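Local structure of pumilio homolog 23 (Arabidopsis thaliana, 5WZJ) at residues A[499-504]-A[533-538]; A[507-512]-A[542-547]; A[523-528]-A[548-553]; A[457-462]-A[490-495]. The protein binds RNA sequence-specifically through packed pumilio repeats, recognises an 18S rRNA sequence and probably regulates translation and mRNA stability. All coordinates share one frame; numbering follows the deposited sequence.

Contact 1 of 4, residues A[499-504]-A[533-538]; sequences LSLHTS and VDLSKT. With nucleotides of chain B.
S500 and L535 make the tight half of this contact between helix 496-501 and helix 532-537. L535 CD1 reaches both oxygens of the serine, 3.3 Å from S500 O and 3.5 Å from S500 OG. CG of L535 stands anti to its backbone N (chi1 -179°), and chi2 of 58° then turns CD1 onto the serine. The methyl leaves the serine's bonding untouched: OG bonds to G497 O, and S500 O accepts from Q540 NE2. L501 closes the looser, more solvent-facing half. Its CD2 lies over the backbone of the other helix, 3.7 Å from L535 CA, and the exposed D534 meets the same methyl with CB at 4.2 Å. Beyond them T538 CG2 only brushes L501 O. T538 OG1 turns back onto L535 O at 2.8 Å and also takes G541 N, joining this helix end to the start of helix 541-547. At the far end of 499-504, on the RNA side, S504 OG accepts a nearly straight bond from N2 of G2 of chain B (3.0 Å, 169°). The contact is thus made by leucine methyls, one on serine oxygens hydrogen-bonded elsewhere, one on carbons of helix 532-537, and depends on shape, not on bonds.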
# COMPACT_ATOMS: atom_id res chain seq x y z
N LEU A 499 -7.04 -19.06 21.75
CA LEU A 499 -6.61 -17.82 21.11
C LEU A 499 -5.10 -17.74 20.99
O LEU A 499 -4.58 -17.23 19.99
CB LEU A 499 -7.13 -16.62 21.90
CG LEU A 499 -8.53 -16.13 21.60
CD1 LEU A 499 -8.88 -15.03 22.61
CD2 LEU A 499 -8.57 -15.60 20.18
N SER A 500 -4.37 -18.20 22.01
CA SER A 500 -2.91 -18.09 21.98
C SER A 500 -2.32 -18.89 20.83
O SER A 500 -1.26 -18.54 20.31
CB SER A 500 -2.31 -18.55 23.31
OG SER A 500 -2.39 -19.95 23.45
N LEU A 501 -3.01 -19.96 20.41
CA LEU A 501 -2.54 -20.79 19.31
C LEU A 501 -2.75 -20.13 17.96
O LEU A 501 -2.02 -20.43 17.01
CB LEU A 501 -3.24 -22.15 19.36
CG LEU A 501 -3.14 -22.85 20.72
CD1 LEU A 501 -3.88 -24.18 20.74
CD2 LEU A 501 -1.69 -23.04 21.12
N HIS A 502 -3.73 -19.23 17.84
CA HIS A 502 -3.88 -18.40 16.65
C HIS A 502 -2.71 -17.43 16.51
O HIS A 502 -2.23 -16.87 17.50
CB HIS A 502 -5.18 -17.59 16.69
CG HIS A 502 -6.41 -18.36 16.29
ND1 HIS A 502 -6.99 -19.32 17.10
CD2 HIS A 502 -7.18 -18.29 15.18
CE1 HIS A 502 -8.05 -19.81 16.50
NE2 HIS A 502 -8.19 -19.21 15.34
N THR A 503 -2.27 -17.22 15.27
CA THR A 503 -1.24 -16.22 15.02
C THR A 503 -1.74 -14.83 15.37
O THR A 503 -1.02 -14.04 16.02
CB THR A 503 -0.82 -16.28 13.55
OG1 THR A 503 -0.76 -17.64 13.11
CG2 THR A 503 0.52 -15.61 13.36
N SER A 504 -2.96 -14.50 14.95
CA SER A 504 -3.54 -13.19 15.26
C SER A 504 -4.01 -13.14 16.71
O SER A 504 -3.70 -12.18 17.43
CB SER A 504 -4.70 -12.91 14.30
OG SER A 504 -5.50 -11.83 14.75
N VAL A 533 2.40 -26.92 25.79
CA VAL A 533 3.11 -27.77 24.84
C VAL A 533 2.81 -27.33 23.41
O VAL A 533 3.71 -26.97 22.65
CB VAL A 533 2.74 -29.25 25.07
CG1 VAL A 533 3.24 -30.10 23.91
CG2 VAL A 533 3.33 -29.74 26.39
N ASP A 534 1.52 -27.33 23.04
CA ASP A 534 1.14 -26.91 21.70
C ASP A 534 1.58 -25.48 21.40
O ASP A 534 1.98 -25.17 20.27
CB ASP A 534 -0.38 -27.06 21.52
CG ASP A 534 -0.81 -28.51 21.38
OD1 ASP A 534 -0.08 -29.28 20.71
OD2 ASP A 534 -1.86 -28.89 21.94
N LEU A 535 1.52 -24.60 22.41
CA LEU A 535 1.84 -23.19 22.18
C LEU A 535 3.31 -22.98 21.84
O LEU A 535 3.65 -22.13 21.01
CB LEU A 535 1.44 -22.36 23.40
CG LEU A 535 1.66 -20.84 23.37
CD1 LEU A 535 0.91 -20.19 22.21
CD2 LEU A 535 1.24 -20.22 24.71
N SER A 536 4.21 -23.74 22.48
CA SER A 536 5.63 -23.59 22.19
C SER A 536 5.97 -24.04 20.77
O SER A 536 7.01 -23.65 20.25
CB SER A 536 6.47 -24.38 23.19
OG SER A 536 6.10 -25.75 23.16
N LYS A 537 5.09 -24.84 20.15
CA LYS A 537 5.32 -25.27 18.77
C LYS A 537 5.08 -24.14 17.77
O LYS A 537 5.68 -24.15 16.69
CB LYS A 537 4.43 -26.47 18.45
N THR A 538 4.23 -23.17 18.11
CA THR A 538 3.82 -22.15 17.16
C THR A 538 4.90 -21.07 17.02
O THR A 538 5.86 -21.01 17.79
CB THR A 538 2.50 -21.51 17.59
OG1 THR A 538 2.70 -20.72 18.76
CG2 THR A 538 1.46 -22.57 17.88
P G B 2 3.98 -11.52 10.76
OP1 G B 2 4.19 -11.85 9.33
OP2 G B 2 4.63 -10.33 11.36
O5' G B 2 2.40 -11.36 10.94
C5' G B 2 1.55 -12.50 10.93
C4' G B 2 0.11 -12.09 11.15
O4' G B 2 -0.07 -11.57 12.48
C3' G B 2 -0.42 -11.00 10.24
O3' G B 2 -0.86 -11.55 9.01
C2' G B 2 -1.54 -10.35 11.06
O2' G B 2 -2.79 -10.98 10.78
C1' G B 2 -1.14 -10.66 12.51
N9 G B 2 -0.77 -9.49 13.32
C8 G B 2 0.33 -8.66 13.29
N7 G B 2 0.29 -7.72 14.21
C5 G B 2 -0.92 -7.94 14.88
C6 G B 2 -1.54 -7.26 15.96
O6 G B 2 -1.13 -6.28 16.58
N1 G B 2 -2.76 -7.84 16.31
C2 G B 2 -3.32 -8.93 15.69
N2 G B 2 -4.50 -9.34 16.17
N3 G B 2 -2.76 -9.58 14.69
C4 G B 2 -1.57 -9.03 14.34

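Contact 2 of 4, residues A[507-512]-A[542-547]; sequences FTVEKC and PYLLRK. With nucleotides of chain B.
OE1 of E510, whose side chain also packs on Y543, L544 and K547, is gripped by two donors of one base, N1 (2.9 Å) and N2 (3.1 Å) of G1 of chain B. The other carboxylate oxygen, OE2, receives Y543 OH at 2.9 Å from above the carboxylate plane. Y543 CG is anti to its backbone N (chi1 166°), on the side of E510. Carboxylate and phenol ring stand 71° apart, and with both oxygens engaged the carboxylate has little scope to rotate. Its stem is packed too, E510 CG lying 3.5 Å from L544 CD1. K547 crosses E510 at about a right angle, its CE 3.2 Å from E510 OE2, and NZ, 4.1 Å from that oxygen, goes on to a salt bridge with D514; its charge may still steady the carboxylate. F507 is wedged between the two guanines, with the base of G2 of chain B over the centre of one face and G1 of chain B on the opposite face nearer the rim. An alanine here would lose the ring and is likely to leave a gap between the two bases, freeing them to shift. K511 NZ, salt-bridged to E473, reaches O6 of G2 of chain B at 3.3 Å. The two helical segments run side by side, 11° from parallel. A glutamate reading the guanine edge and an aromatic ring between successive bases are characteristic of RNA recognition by pumilio repeats.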
# COMPACT_ATOMS: atom_id res chain seq x y z
N PHE A 507 -1.72 -12.03 19.76
CA PHE A 507 -1.60 -10.62 20.10
C PHE A 507 -2.74 -10.18 21.00
O PHE A 507 -2.54 -9.36 21.90
CB PHE A 507 -1.60 -9.75 18.83
CG PHE A 507 -0.37 -9.89 17.97
CD1 PHE A 507 -0.32 -10.85 16.96
CD2 PHE A 507 0.70 -9.03 18.13
CE1 PHE A 507 0.79 -10.97 16.16
CE2 PHE A 507 1.82 -9.15 17.33
CZ PHE A 507 1.87 -10.11 16.34
N THR A 508 -3.94 -10.70 20.76
CA THR A 508 -5.08 -10.34 21.58
C THR A 508 -4.92 -10.84 23.01
O THR A 508 -5.26 -10.12 23.96
CB THR A 508 -6.37 -10.88 20.95
OG1 THR A 508 -6.44 -10.47 19.57
CG2 THR A 508 -7.60 -10.36 21.69
N VAL A 509 -4.37 -12.05 23.19
CA VAL A 509 -4.09 -12.54 24.54
C VAL A 509 -3.15 -11.58 25.27
O VAL A 509 -3.38 -11.22 26.42
CB VAL A 509 -3.50 -13.96 24.48
CG1 VAL A 509 -3.07 -14.41 25.87
CG2 VAL A 509 -4.52 -14.93 23.89
N GLU A 510 -2.08 -11.17 24.58
CA GLU A 510 -1.13 -10.22 25.14
C GLU A 510 -1.80 -8.93 25.59
O GLU A 510 -1.48 -8.39 26.65
CB GLU A 510 -0.10 -9.85 24.07
CG GLU A 510 1.21 -10.53 24.12
CD GLU A 510 2.02 -10.14 22.91
OE1 GLU A 510 1.78 -10.72 21.82
OE2 GLU A 510 2.84 -9.20 23.05
N LYS A 511 -2.67 -8.37 24.74
CA LYS A 511 -3.23 -7.07 25.05
C LYS A 511 -4.33 -7.17 26.09
O LYS A 511 -4.51 -6.24 26.88
CB LYS A 511 -3.71 -6.41 23.75
CG LYS A 511 -2.54 -6.30 22.76
CD LYS A 511 -2.83 -5.44 21.55
CE LYS A 511 -1.62 -5.44 20.61
NZ LYS A 511 -1.88 -4.68 19.35
N CYS A 512 -5.06 -8.29 26.13
CA CYS A 512 -5.94 -8.55 27.26
C CYS A 512 -5.13 -8.64 28.55
O CYS A 512 -5.47 -7.99 29.55
CB CYS A 512 -6.73 -9.84 27.05
SG CYS A 512 -8.03 -9.72 25.81
N PRO A 542 6.76 -19.04 21.76
CA PRO A 542 7.91 -18.66 22.59
C PRO A 542 7.86 -17.23 23.08
O PRO A 542 8.17 -16.98 24.25
CB PRO A 542 9.10 -18.91 21.65
CG PRO A 542 8.64 -20.01 20.77
CD PRO A 542 7.17 -19.76 20.54
N TYR A 543 7.48 -16.28 22.23
CA TYR A 543 7.42 -14.90 22.70
C TYR A 543 6.28 -14.70 23.69
O TYR A 543 6.42 -13.94 24.66
CB TYR A 543 7.27 -13.95 21.52
CG TYR A 543 6.87 -12.57 21.95
CD1 TYR A 543 7.80 -11.68 22.49
CD2 TYR A 543 5.55 -12.15 21.86
CE1 TYR A 543 7.42 -10.40 22.90
CE2 TYR A 543 5.16 -10.89 22.27
CZ TYR A 543 6.10 -10.01 22.79
OH TYR A 543 5.70 -8.75 23.19
N LEU A 544 5.14 -15.35 23.47
CA LEU A 544 4.03 -15.24 24.41
C LEU A 544 4.40 -15.86 25.76
O LEU A 544 4.14 -15.27 26.82
CB LEU A 544 2.80 -15.91 23.83
CG LEU A 544 1.47 -15.48 24.43
CD1 LEU A 544 1.39 -13.98 24.32
CD2 LEU A 544 0.32 -16.13 23.70
N LEU A 545 5.00 -17.05 25.73
CA LEU A 545 5.37 -17.72 26.97
C LEU A 545 6.38 -16.91 27.77
O LEU A 545 6.31 -16.88 29.01
CB LEU A 545 5.92 -19.13 26.67
CG LEU A 545 4.91 -20.15 26.14
CD1 LEU A 545 5.60 -21.39 25.57
CD2 LEU A 545 3.93 -20.57 27.23
N ARG A 546 7.30 -16.22 27.09
CA ARG A 546 8.31 -15.41 27.78
C ARG A 546 7.72 -14.11 28.32
O ARG A 546 8.02 -13.71 29.45
CB ARG A 546 9.47 -15.10 26.83
CG ARG A 546 10.64 -16.09 26.89
CD ARG A 546 11.80 -15.66 25.98
NE ARG A 546 11.57 -15.95 24.56
CZ ARG A 546 11.28 -15.05 23.63
NH1 ARG A 546 11.09 -15.43 22.37
NH2 ARG A 546 11.18 -13.76 23.95
N LYS A 547 6.89 -13.44 27.52
CA LYS A 547 6.35 -12.14 27.94
C LYS A 547 5.42 -12.27 29.14
O LYS A 547 5.39 -11.38 29.99
CB LYS A 547 5.62 -11.49 26.77
CG LYS A 547 5.12 -10.07 27.03
CD LYS A 547 4.08 -9.68 25.98
CE LYS A 547 3.82 -8.19 25.91
NZ LYS A 547 2.75 -7.74 26.84
O5' G B 1 7.75 -12.00 13.05
C5' G B 1 7.40 -13.32 12.65
C4' G B 1 6.04 -13.71 13.17
O4' G B 1 6.09 -13.86 14.62
C3' G B 1 4.91 -12.71 12.94
O3' G B 1 4.34 -12.82 11.64
C2' G B 1 3.93 -13.04 14.06
O2' G B 1 3.13 -14.17 13.72
C1' G B 1 4.87 -13.44 15.20
N9 G B 1 5.15 -12.32 16.12
C8 G B 1 6.10 -11.33 15.98
N7 G B 1 6.10 -10.46 16.96
C5 G B 1 5.06 -10.89 17.79
C6 G B 1 4.57 -10.35 19.00
O6 G B 1 4.97 -9.34 19.61
N1 G B 1 3.51 -11.10 19.51
C2 G B 1 2.98 -12.23 18.93
N2 G B 1 1.95 -12.80 19.58
N3 G B 1 3.43 -12.75 17.79
C4 G B 1 4.46 -12.04 17.28
P G B 2 3.98 -11.52 10.76
OP1 G B 2 4.19 -11.85 9.33
OP2 G B 2 4.63 -10.33 11.36
O5' G B 2 2.40 -11.36 10.94
C5' G B 2 1.55 -12.50 10.93
C4' G B 2 0.11 -12.09 11.15
O4' G B 2 -0.07 -11.57 12.48
C3' G B 2 -0.42 -11.00 10.24
O3' G B 2 -0.86 -11.55 9.01
C2' G B 2 -1.54 -10.35 11.06
O2' G B 2 -2.79 -10.98 10.78
C1' G B 2 -1.14 -10.66 12.51
N9 G B 2 -0.77 -9.49 13.32
C8 G B 2 0.33 -8.66 13.29
N7 G B 2 0.29 -7.72 14.21
C5 G B 2 -0.92 -7.94 14.88
C6 G B 2 -1.54 -7.26 15.96
O6 G B 2 -1.13 -6.28 16.58
N1 G B 2 -2.76 -7.84 16.31
C2 G B 2 -3.32 -8.93 15.69
N2 G B 2 -4.50 -9.34 16.17
N3 G B 2 -2.76 -9.58 14.69
C4 G B 2 -1.57 -9.03 14.34

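Contact 3 of 4, residues A[523-528]-A[548-553]; sequences AIASEL and LDIDGY
A525 sits over one face of the Y553 ring, in a contact that packs helix 518-530 of the all-helical pumilio fold against the Schellman motif ending helix 541-547 and the first turn of helix 550-555. The alanine CB makes a CH-pi contact, 4.2 Å from the ring centroid and 19° off its normal. Y553 CG is anti to its backbone N (chi1 173°), on the side of helix 518-530, and chi2 of 68° turns the ring face to A525; CE2 comes near S526 N, and OH, weakly hydrogen-bonded to E522, near S526 CB. I550 fills the next place: its CD1 lies 3.9 Å from A525 CB and also meets L528 CB. Farther along, L548 CD2 packs on two side chains, at 3.7 Å from L528 CD1 and 4.1 Å from I524 CG2, the leucines crossing at about a right angle. Around this apolar first shell, V509 and F513 of helix 503-514 cover I524, and V509 and L544 also touch L528. W560 steadies the other partner, meeting the Y553 ring edge-to-face and donating its NE1 hydrogen to L548 O. The sharp turn that sets L548, I550 and Y553 on one side is made at D549, whose positive phi breaks the helix. D549 then caps the next one: G552 N donates to D549 OD1 at 3.0 Å, approaching from above the carboxylate plane.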
# COMPACT_ATOMS: atom_id res chain seq x y z
N ALA A 523 -5.80 -15.90 35.65
CA ALA A 523 -6.69 -16.76 34.87
C ALA A 523 -6.15 -16.99 33.46
O ALA A 523 -6.14 -18.12 32.96
CB ALA A 523 -8.09 -16.16 34.82
N ILE A 524 -5.68 -15.92 32.80
CA ILE A 524 -5.09 -16.07 31.47
C ILE A 524 -3.85 -16.96 31.52
O ILE A 524 -3.65 -17.83 30.67
CB ILE A 524 -4.75 -14.69 30.86
CG1 ILE A 524 -6.03 -13.91 30.53
CG2 ILE A 524 -3.87 -14.86 29.61
CD1 ILE A 524 -5.75 -12.42 30.30
N ALA A 525 -2.98 -16.72 32.51
CA ALA A 525 -1.75 -17.50 32.62
C ALA A 525 -2.07 -18.97 32.85
O ALA A 525 -1.42 -19.86 32.27
CB ALA A 525 -0.89 -16.95 33.75
N SER A 526 -3.09 -19.24 33.66
CA SER A 526 -3.52 -20.61 33.91
C SER A 526 -4.01 -21.28 32.63
O SER A 526 -3.75 -22.47 32.40
CB SER A 526 -4.61 -20.59 34.98
OG SER A 526 -5.06 -21.89 35.29
N GLU A 527 -4.71 -20.54 31.77
CA GLU A 527 -5.21 -21.12 30.53
C GLU A 527 -4.08 -21.42 29.55
O GLU A 527 -4.09 -22.46 28.88
CB GLU A 527 -6.26 -20.21 29.90
CG GLU A 527 -7.56 -20.17 30.70
CD GLU A 527 -8.66 -19.38 30.01
OE1 GLU A 527 -9.42 -18.67 30.71
OE2 GLU A 527 -8.78 -19.48 28.77
N LEU A 528 -3.09 -20.52 29.45
CA LEU A 528 -1.97 -20.79 28.56
C LEU A 528 -1.14 -21.97 29.06
O LEU A 528 -0.57 -22.72 28.26
CB LEU A 528 -1.07 -19.57 28.42
CG LEU A 528 -1.70 -18.28 27.87
CD1 LEU A 528 -0.64 -17.36 27.31
CD2 LEU A 528 -2.76 -18.59 26.84
N LEU A 548 4.64 -13.35 29.21
CA LEU A 548 3.77 -13.60 30.36
C LEU A 548 4.45 -14.45 31.43
O LEU A 548 3.83 -14.70 32.47
CB LEU A 548 2.47 -14.28 29.91
CG LEU A 548 1.35 -13.36 29.37
CD1 LEU A 548 1.85 -12.45 28.27
CD2 LEU A 548 0.14 -14.16 28.90
N ASP A 549 5.70 -14.88 31.21
CA ASP A 549 6.45 -15.69 32.17
C ASP A 549 5.65 -16.91 32.62
O ASP A 549 5.45 -17.15 33.81
CB ASP A 549 6.89 -14.85 33.38
CG ASP A 549 7.85 -15.60 34.29
OD1 ASP A 549 8.41 -16.64 33.87
OD2 ASP A 549 8.04 -15.14 35.43
N ILE A 550 5.17 -17.68 31.64
CA ILE A 550 4.29 -18.80 31.96
C ILE A 550 5.05 -19.85 32.75
O ILE A 550 4.49 -20.47 33.67
CB ILE A 550 3.67 -19.36 30.66
CG1 ILE A 550 2.77 -18.30 30.01
CG2 ILE A 550 2.85 -20.61 30.94
CD1 ILE A 550 1.63 -17.80 30.94
N ASP A 551 6.33 -20.06 32.44
CA ASP A 551 7.14 -21.01 33.21
C ASP A 551 7.25 -20.59 34.67
O ASP A 551 7.15 -21.44 35.57
CB ASP A 551 8.53 -21.14 32.59
CG ASP A 551 8.52 -21.89 31.26
OD1 ASP A 551 7.58 -22.66 31.01
OD2 ASP A 551 9.48 -21.70 30.48
N GLY A 552 7.45 -19.29 34.93
CA GLY A 552 7.55 -18.82 36.30
C GLY A 552 6.24 -18.94 37.06
O GLY A 552 6.24 -19.21 38.27
N TYR A 553 5.12 -18.74 36.37
CA TYR A 553 3.82 -18.96 36.99
C TYR A 553 3.63 -20.42 37.41
O TYR A 553 3.11 -20.71 38.49
CB TYR A 553 2.69 -18.53 36.05
CG TYR A 553 1.32 -18.88 36.59
CD1 TYR A 553 0.82 -18.25 37.71
CD2 TYR A 553 0.56 -19.88 36.00
CE1 TYR A 553 -0.43 -18.58 38.22
CE2 TYR A 553 -0.69 -20.23 36.50
CZ TYR A 553 -1.17 -19.57 37.61
OH TYR A 553 -2.41 -19.91 38.13

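Contact 4 of 4, residues A[457-462]-A[490-495]; sequences EYITET and IKLRGH
The H495 ring carries T460 CG2 over one face, offset toward the rim, and has L492 O in its plane at the edge. The methyl makes a CH-pi contact, 3.8 Å from the ring centroid and 25° off the normal, and comes closest to H495 ND1, at 3.5 Å. T460 takes chi1 65°, which leaves CG2 anti to its carbonyl carbon and pointed at the ring, with OG1 tucked back against its own helix. That hydroxyl donates to E457 O at 3.0 Å from above the carbonyl plane, on the same face from which E461 N reaches this oxygen. The methyl also touches L492 CD2 at 3.7 Å, the two side chains sliding past each other in opposite directions. A serine in its place would lack CG2 and would probably leave a gap between the H495 face and L492 CD2. I459 extends the apolar patch: its CG2 is 3.6 Å from L492 CD2, and its CD1 packs at 3.8 Å on K491 CE, while the lysine NZ goes on to T452 O and M454 O. The loop owes its shape to a type I turn from I490 to R493 and an overlapping type II turn from L492 to H495. G494 holds the third position of the latter, and its N donates to E527 OE1. Helix 456-463 of Pumilio 7 thus packs on the loop that opens Pumilio 8. The joint is made by methyl groups, a lysine methylene and one ring face, with the polar ends of T460 and K491 bonded to backbone carbonyls.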
# COMPACT_ATOMS: atom_id res chain seq x y z
N GLU A 457 -19.92 -15.95 23.12
CA GLU A 457 -19.53 -16.73 21.95
C GLU A 457 -19.26 -15.84 20.74
O GLU A 457 -18.34 -16.12 19.95
CB GLU A 457 -20.59 -17.78 21.63
CG GLU A 457 -21.95 -17.24 21.30
CD GLU A 457 -22.93 -18.36 21.03
OE1 GLU A 457 -22.85 -18.98 19.94
OE2 GLU A 457 -23.77 -18.63 21.92
N TYR A 458 -20.02 -14.75 20.57
CA TYR A 458 -19.73 -13.82 19.48
C TYR A 458 -18.41 -13.09 19.70
O TYR A 458 -17.64 -12.89 18.75
CB TYR A 458 -20.87 -12.81 19.32
CG TYR A 458 -22.17 -13.34 18.74
CD1 TYR A 458 -22.28 -14.63 18.23
CD2 TYR A 458 -23.30 -12.53 18.69
CE1 TYR A 458 -23.48 -15.10 17.70
CE2 TYR A 458 -24.50 -12.98 18.16
CZ TYR A 458 -24.58 -14.26 17.66
OH TYR A 458 -25.78 -14.69 17.14
N ILE A 459 -18.13 -12.66 20.94
CA ILE A 459 -16.87 -11.97 21.23
C ILE A 459 -15.68 -12.90 21.02
O ILE A 459 -14.64 -12.49 20.49
CB ILE A 459 -16.89 -11.39 22.66
CG1 ILE A 459 -17.86 -10.20 22.74
CG2 ILE A 459 -15.51 -10.92 23.07
CD1 ILE A 459 -17.91 -9.50 24.12
N THR A 460 -15.79 -14.17 21.43
CA THR A 460 -14.67 -15.09 21.19
C THR A 460 -14.51 -15.37 19.70
O THR A 460 -13.38 -15.43 19.20
CB THR A 460 -14.85 -16.40 21.97
OG1 THR A 460 -15.99 -17.09 21.47
CG2 THR A 460 -15.06 -16.13 23.44
N GLU A 461 -15.62 -15.53 18.98
CA GLU A 461 -15.52 -15.66 17.52
C GLU A 461 -14.83 -14.45 16.90
O GLU A 461 -14.05 -14.60 15.95
CB GLU A 461 -16.91 -15.85 16.91
CG GLU A 461 -17.53 -17.19 17.21
CD GLU A 461 -16.82 -18.32 16.49
OE1 GLU A 461 -17.17 -18.57 15.32
OE2 GLU A 461 -15.91 -18.93 17.10
N THR A 462 -15.13 -13.25 17.40
CA THR A 462 -14.48 -12.05 16.89
C THR A 462 -12.98 -12.09 17.15
O THR A 462 -12.17 -11.78 16.27
CB THR A 462 -15.09 -10.80 17.53
OG1 THR A 462 -16.51 -10.81 17.32
CG2 THR A 462 -14.48 -9.50 16.93
N ILE A 490 -13.52 -10.49 30.41
CA ILE A 490 -14.07 -11.61 31.16
C ILE A 490 -14.85 -12.56 30.25
O ILE A 490 -14.82 -13.78 30.44
CB ILE A 490 -14.93 -11.09 32.33
CG1 ILE A 490 -14.01 -10.52 33.41
CG2 ILE A 490 -15.82 -12.21 32.92
CD1 ILE A 490 -14.71 -9.71 34.49
N LYS A 491 -15.52 -12.03 29.23
CA LYS A 491 -16.25 -12.95 28.37
C LYS A 491 -15.35 -13.75 27.44
O LYS A 491 -15.84 -14.63 26.73
CB LYS A 491 -17.32 -12.18 27.58
CG LYS A 491 -18.55 -11.89 28.48
CD LYS A 491 -19.69 -11.25 27.73
CE LYS A 491 -19.46 -9.76 27.55
NZ LYS A 491 -20.75 -9.11 27.11
N LEU A 492 -14.04 -13.49 27.43
CA LEU A 492 -13.11 -14.35 26.72
C LEU A 492 -12.57 -15.49 27.58
O LEU A 492 -11.85 -16.35 27.06
CB LEU A 492 -11.93 -13.54 26.17
CG LEU A 492 -12.25 -12.51 25.08
CD1 LEU A 492 -11.01 -11.74 24.70
CD2 LEU A 492 -12.84 -13.20 23.85
N ARG A 493 -12.92 -15.52 28.87
CA ARG A 493 -12.41 -16.56 29.76
C ARG A 493 -12.80 -17.94 29.26
O ARG A 493 -13.91 -18.15 28.75
CB ARG A 493 -12.94 -16.36 31.19
CG ARG A 493 -12.30 -15.19 31.93
CD ARG A 493 -12.59 -15.23 33.44
NE ARG A 493 -11.99 -16.39 34.10
CZ ARG A 493 -11.87 -16.51 35.43
NH1 ARG A 493 -12.31 -15.53 36.22
NH2 ARG A 493 -11.31 -17.59 35.96
N GLY A 494 -11.89 -18.88 29.41
CA GLY A 494 -12.08 -20.20 28.84
C GLY A 494 -11.61 -20.33 27.42
O GLY A 494 -11.60 -21.44 26.88
N HIS A 495 -11.21 -19.23 26.78
CA HIS A 495 -10.79 -19.28 25.38
C HIS A 495 -9.40 -18.72 25.16
O HIS A 495 -8.95 -18.66 24.01
CB HIS A 495 -11.79 -18.53 24.49
CG HIS A 495 -13.12 -19.21 24.40
ND1 HIS A 495 -14.14 -18.96 25.29
CD2 HIS A 495 -13.57 -20.17 23.57
CE1 HIS A 495 -15.18 -19.72 24.99
NE2 HIS A 495 -14.85 -20.47 23.95

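Followed from the N terminus, contact 4 opens at 457-462 and closes at 490-495, a completed loop before any other begins. The remaining three interlock: contacts 1, 2 and 3 open at 499-504, 507-512 and 523-528 and close in the same order at 533-538, 542-547 and 548-553, so every pair crosses and none nests. Three successive pieces in and at the end of Pumilio 8 are thereby matched with three successive pieces of the C-terminal helices. The crossed contacts also touch, through S500 on L544 and L528, and V509 on I524. Contact 4 joins this block to Pumilio 7, linked to contact 3 by E527 and G494 and to contact 2 by C512 and L492.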